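Local coordinates for actinorhodin polyketide putative beta-ketoacyl synthase 2 (Streptomyces coelicolor A3, PDB 1TQY), which is the chain length factor of actinorhodin polyketide biosynthesis, a beta-ketoacyl synthase family member that probably acts with its partner ketosynthase in building the polyketide chain, at residues G260-A272 and G280-A292. Numbering follows the deposited sequence.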
loop_
_atom_site.group_PDB
_atom_site.type_symbol
_atom_site.label_atom_id
_atom_site.label_comp_id
_atom_site.label_asym_id
_atom_site.label_seq_id
_atom_site.Cartn_x
_atom_site.Cartn_y
_atom_site.Cartn_z
ATOM N N GLY B 260 17.654 -18.909 -4.167
ATOM C CA GLY B 260 16.665 -19.907 -3.848
ATOM C C GLY B 260 15.378 -19.618 -4.579
ATOM O O GLY B 260 15.302 -18.701 -5.403
ATOM N N GLU B 261 14.358 -20.407 -4.264
ATOM C CA GLU B 261 13.047 -20.273 -4.878
ATOM C C GLU B 261 12.027 -19.839 -3.840
ATOM O O GLU B 261 12.080 -20.263 -2.687
ATOM C CB GLU B 261 12.612 -21.620 -5.464
ATOM C CG GLU B 261 11.215 -21.621 -6.065
ATOM C CD GLU B 261 10.667 -23.027 -6.288
ATOM O OE1 GLU B 261 11.475 -23.974 -6.405
ATOM O OE2 GLU B 261 9.428 -23.179 -6.357
ATOM N N LEU B 262 11.106 -18.982 -4.250
ATOM C CA LEU B 262 10.044 -18.540 -3.363
ATOM C C LEU B 262 8.941 -19.552 -3.690
ATOM O O LEU B 262 8.167 -19.352 -4.625
ATOM C CB LEU B 262 9.599 -17.128 -3.737
ATOM C CG LEU B 262 8.998 -16.282 -2.620
ATOM C CD1 LEU B 262 8.165 -15.161 -3.229
ATOM C CD2 LEU B 262 8.139 -17.123 -1.704
ATOM N N ALA B 263 8.883 -20.638 -2.928
ATOM C CA ALA B 263 7.925 -21.713 -3.174
ATOM C C ALA B 263 6.456 -21.410 -2.927
ATOM O O ALA B 263 5.605 -21.740 -3.755
ATOM C CB ALA B 263 8.339 -22.947 -2.376
ATOM N N GLY B 264 6.149 -20.808 -1.783
ATOM C CA GLY B 264 4.766 -20.493 -1.473
ATOM C C GLY B 264 4.638 -19.261 -0.598
ATOM O O GLY B 264 5.600 -18.854 0.064
ATOM N N CYS B 265 3.443 -18.670 -0.598
ATOM C CA CYS B 265 3.143 -17.464 0.182
ATOM C C CYS B 265 1.698 -17.494 0.656
ATOM O O CYS B 265 0.848 -18.116 0.026
ATOM C CB CYS B 265 3.310 -16.209 -0.677
ATOM S SG CYS B 265 4.845 -16.128 -1.620
ATOM N N ALA B 266 1.417 -16.796 1.750
ATOM C CA ALA B 266 0.060 -16.729 2.276
ATOM C C ALA B 266 -0.116 -15.616 3.305
ATOM O O ALA B 266 0.791 -15.340 4.098
ATOM C CB ALA B 266 -0.329 -18.065 2.890
ATOM N N SER B 267 -1.294 -14.993 3.287
ATOM C CA SER B 267 -1.633 -13.912 4.207
ATOM C C SER B 267 -3.001 -14.178 4.819
ATOM O O SER B 267 -3.944 -14.522 4.107
ATOM C CB SER B 267 -1.704 -12.564 3.478
ATOM O OG SER B 267 -0.455 -12.202 2.924
ATOM N N THR B 268 -3.110 -14.035 6.136
ATOM C CA THR B 268 -4.395 -14.212 6.815
ATOM C C THR B 268 -4.538 -13.026 7.752
ATOM O O THR B 268 -3.608 -12.235 7.897
ATOM C CB THR B 268 -4.476 -15.514 7.664
ATOM O OG1 THR B 268 -3.509 -15.462 8.719
ATOM C CG2 THR B 268 -4.240 -16.757 6.804
ATOM N N PHE B 269 -5.706 -12.881 8.367
ATOM C CA PHE B 269 -5.937 -11.775 9.288
ATOM C C PHE B 269 -6.659 -12.305 10.525
ATOM O O PHE B 269 -7.641 -13.028 10.402
ATOM C CB PHE B 269 -6.780 -10.686 8.614
ATOM C CG PHE B 269 -6.831 -9.402 9.393
ATOM C CD1 PHE B 269 -5.677 -8.648 9.582
ATOM C CD2 PHE B 269 -8.013 -8.967 9.972
ATOM C CE1 PHE B 269 -5.696 -7.470 10.342
ATOM C CE2 PHE B 269 -8.052 -7.787 10.738
ATOM C CZ PHE B 269 -6.890 -7.040 10.922
ATOM N N ASP B 270 -6.177 -11.955 11.714
ATOM C CA ASP B 270 -6.804 -12.443 12.945
ATOM C C ASP B 270 -8.207 -11.887 13.160
ATOM O O ASP B 270 -8.546 -10.823 12.650
ATOM C CB ASP B 270 -5.966 -12.072 14.176
ATOM C CG ASP B 270 -4.599 -12.733 14.189
ATOM O OD1 ASP B 270 -4.388 -13.735 13.478
ATOM O OD2 ASP B 270 -3.731 -12.251 14.936
ATOM N N PRO B 271 -9.054 -12.619 13.907
ATOM C CA PRO B 271 -10.411 -12.137 14.171
ATOM C C PRO B 271 -10.351 -10.913 15.085
ATOM O O PRO B 271 -9.415 -10.744 15.882
ATOM C CB PRO B 271 -11.083 -13.327 14.857
ATOM C CG PRO B 271 -9.941 -14.020 15.516
ATOM C CD PRO B 271 -8.891 -13.986 14.420
ATOM N N ALA B 272 -11.367 -10.072 14.964
ATOM C CA ALA B 272 -11.471 -8.851 15.746
ATOM C C ALA B 272 -11.175 -9.070 17.228
ATOM O O ALA B 272 -11.387 -10.157 17.759
ATOM C CB ALA B 272 -12.859 -8.264 15.582
ATOM N N GLY B 280 -4.811 -16.246 13.318
ATOM C CA GLY B 280 -4.715 -16.883 12.014
ATOM C C GLY B 280 -3.303 -17.208 11.548
ATOM O O GLY B 280 -3.104 -17.493 10.370
ATOM N N LEU B 281 -2.326 -17.179 12.453
ATOM C CA LEU B 281 -0.939 -17.474 12.089
ATOM C C LEU B 281 -0.768 -18.927 11.648
ATOM O O LEU B 281 -0.071 -19.219 10.662
ATOM C CB LEU B 281 0.009 -17.176 13.262
ATOM C CG LEU B 281 1.508 -17.478 13.076
ATOM C CD1 LEU B 281 2.017 -16.724 11.855
ATOM C CD2 LEU B 281 2.306 -17.065 14.313
ATOM N N GLU B 282 -1.394 -19.844 12.380
ATOM C CA GLU B 282 -1.296 -21.260 12.038
ATOM C C GLU B 282 -1.854 -21.439 10.625
ATOM O O GLU B 282 -1.215 -22.048 9.772
ATOM C CB GLU B 282 -2.092 -22.121 13.033
ATOM C CG GLU B 282 -1.997 -23.629 12.772
ATOM C CD GLU B 282 -2.961 -24.441 13.636
ATOM O OE1 GLU B 282 -3.048 -25.673 13.436
ATOM O OE2 GLU B 282 -3.625 -23.846 14.513
ATOM N N ARG B 283 -3.037 -20.886 10.380
ATOM C CA ARG B 283 -3.648 -21.002 9.061
ATOM C C ARG B 283 -2.727 -20.480 7.946
ATOM O O ARG B 283 -2.575 -21.135 6.913
ATOM C CB ARG B 283 -5.000 -20.273 9.010
ATOM C CG ARG B 283 -5.690 -20.358 7.638
ATOM C CD ARG B 283 -7.177 -19.977 7.674
ATOM N NE ARG B 283 -7.415 -18.543 7.857
ATOM C CZ ARG B 283 -7.459 -17.934 9.036
ATOM N NH1 ARG B 283 -7.285 -18.636 10.151
ATOM N NH2 ARG B 283 -7.668 -16.625 9.098
ATOM N N ALA B 284 -2.113 -19.315 8.153
ATOM C CA ALA B 284 -1.215 -18.751 7.148
ATOM C C ALA B 284 -0.095 -19.737 6.828
ATOM O O ALA B 284 0.225 -19.982 5.662
ATOM C CB ALA B 284 -0.615 -17.419 7.646
ATOM N N ILE B 285 0.502 -20.313 7.867
ATOM C CA ILE B 285 1.578 -21.272 7.670
ATOM C C ILE B 285 1.139 -22.445 6.798
ATOM O O ILE B 285 1.789 -22.770 5.801
ATOM C CB ILE B 285 2.080 -21.848 8.991
ATOM C CG1 ILE B 285 2.712 -20.741 9.835
ATOM C CG2 ILE B 285 3.075 -22.966 8.696
ATOM C CD1 ILE B 285 2.967 -21.147 11.262
ATOM N N ARG B 286 0.032 -23.075 7.169
ATOM C CA ARG B 286 -0.453 -24.220 6.403
ATOM C C ARG B 286 -0.854 -23.832 4.985
ATOM O O ARG B 286 -0.757 -24.643 4.062
ATOM C CB ARG B 286 -1.645 -24.874 7.096
ATOM C CG ARG B 286 -1.336 -25.482 8.426
ATOM C CD ARG B 286 -2.606 -25.990 9.092
ATOM N NE ARG B 286 -2.291 -26.534 10.403
ATOM C CZ ARG B 286 -1.699 -27.707 10.604
ATOM N NH1 ARG B 286 -1.369 -28.476 9.571
ATOM N NH2 ARG B 286 -1.408 -28.091 11.840
ATOM N N LEU B 287 -1.320 -22.601 4.816
ATOM C CA LEU B 287 -1.711 -22.130 3.494
ATOM C C LEU B 287 -0.446 -21.996 2.652
ATOM O O LEU B 287 -0.395 -22.438 1.506
ATOM C CB LEU B 287 -2.426 -20.781 3.593
ATOM C CG LEU B 287 -3.924 -20.733 3.283
ATOM C CD1 LEU B 287 -4.597 -22.043 3.630
ATOM C CD2 LEU B 287 -4.554 -19.560 4.026
ATOM N N ALA B 288 0.583 -21.397 3.237
ATOM C CA ALA B 288 1.845 -21.216 2.537
ATOM C C ALA B 288 2.471 -22.563 2.171
ATOM O O ALA B 288 3.022 -22.715 1.081
ATOM C CB ALA B 288 2.819 -20.388 3.395
ATOM N N LEU B 289 2.400 -23.539 3.072
ATOM C CA LEU B 289 2.972 -24.859 2.794
ATOM C C LEU B 289 2.253 -25.561 1.649
ATOM O O LEU B 289 2.887 -26.251 0.851
ATOM C CB LEU B 289 2.922 -25.736 4.045
ATOM C CG LEU B 289 3.911 -25.389 5.155
ATOM C CD1 LEU B 289 3.690 -26.329 6.334
ATOM C CD2 LEU B 289 5.341 -25.514 4.637
ATOM N N ASN B 290 0.934 -25.386 1.574
ATOM C CA ASN B 290 0.131 -25.998 0.510
ATOM C C ASN B 290 0.453 -25.402 -0.848
ATOM O O ASN B 290 0.531 -26.107 -1.856
ATOM C CB ASN B 290 -1.362 -25.786 0.758
ATOM C CG ASN B 290 -1.923 -26.731 1.782
ATOM O OD1 ASN B 290 -1.729 -27.946 1.695
ATOM N ND2 ASN B 290 -2.641 -26.184 2.761
ATOM N N ASP B 291 0.596 -24.085 -0.859
ATOM C CA ASP B 291 0.906 -23.351 -2.069
ATOM C C ASP B 291 2.231 -23.891 -2.605
ATOM O O ASP B 291 2.401 -24.064 -3.808
ATOM C CB ASP B 291 0.998 -21.860 -1.726
ATOM C CG ASP B 291 1.223 -20.984 -2.938
ATOM O OD1 ASP B 291 0.824 -21.383 -4.051
ATOM O OD2 ASP B 291 1.785 -19.881 -2.764
ATOM N N ALA B 292 3.142 -24.197 -1.691
ATOM C CA ALA B 292 4.462 -24.707 -2.040
ATOM C C ALA B 292 4.452 -26.201 -2.341
ATOM O O ALA B 292 5.426 -26.730 -2.867
ATOM C CB ALA B 292 5.430 -24.420 -0.911
HETATM O O HOH W 1 -7.692 -15.722 11.491
#
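Strand 260-269 and helix 281-292 run roughly antiparallel, their axes 144° apart and 5.8 Å at closest approach, with G264 beside A292, C265 beside A288 and D270 beside G280. T268, near the strand's end, and D270, in the loop beyond, bond the helix start. D270 OD1 takes the N-H of the N-cap residue G280 over 2.6 Å, nearly straight (177°) but from above the carboxylate plane; N403 also binds this oxygen. T268 OG1 donates to G280 O at 2.6 Å, well out of the carbonyl plane, while A284 N reaches it from the opposite face. With chi1 at 63°, T268 turns OG1 to G280 and brings CG2 within 3.6 Å of A284 N and CA. Midway, the A266 methyl rests on the helix backbone, 3.4 Å from A284 O, and touches L287 CB. This is strand-helix layering in the C-terminal half of the thiolase-like fold, where strand 402-410 pairs with strand 260-269 and packs against A288 and A292. A263 and G264 form a classic beta bulge opposite V407; there A263 CB meets A292 CB at 3.6 Å. D291 OD2 accepts the N-H of C265 at 3.0 Å through its anti lone pair and salt-bridges R180. T268 CB lies over one face of the R283 guanidinium, off-centre toward NH2 (3.7 Å), which reaches F269 O through a water and hydrogen-bonds backbone of the other protein's chain.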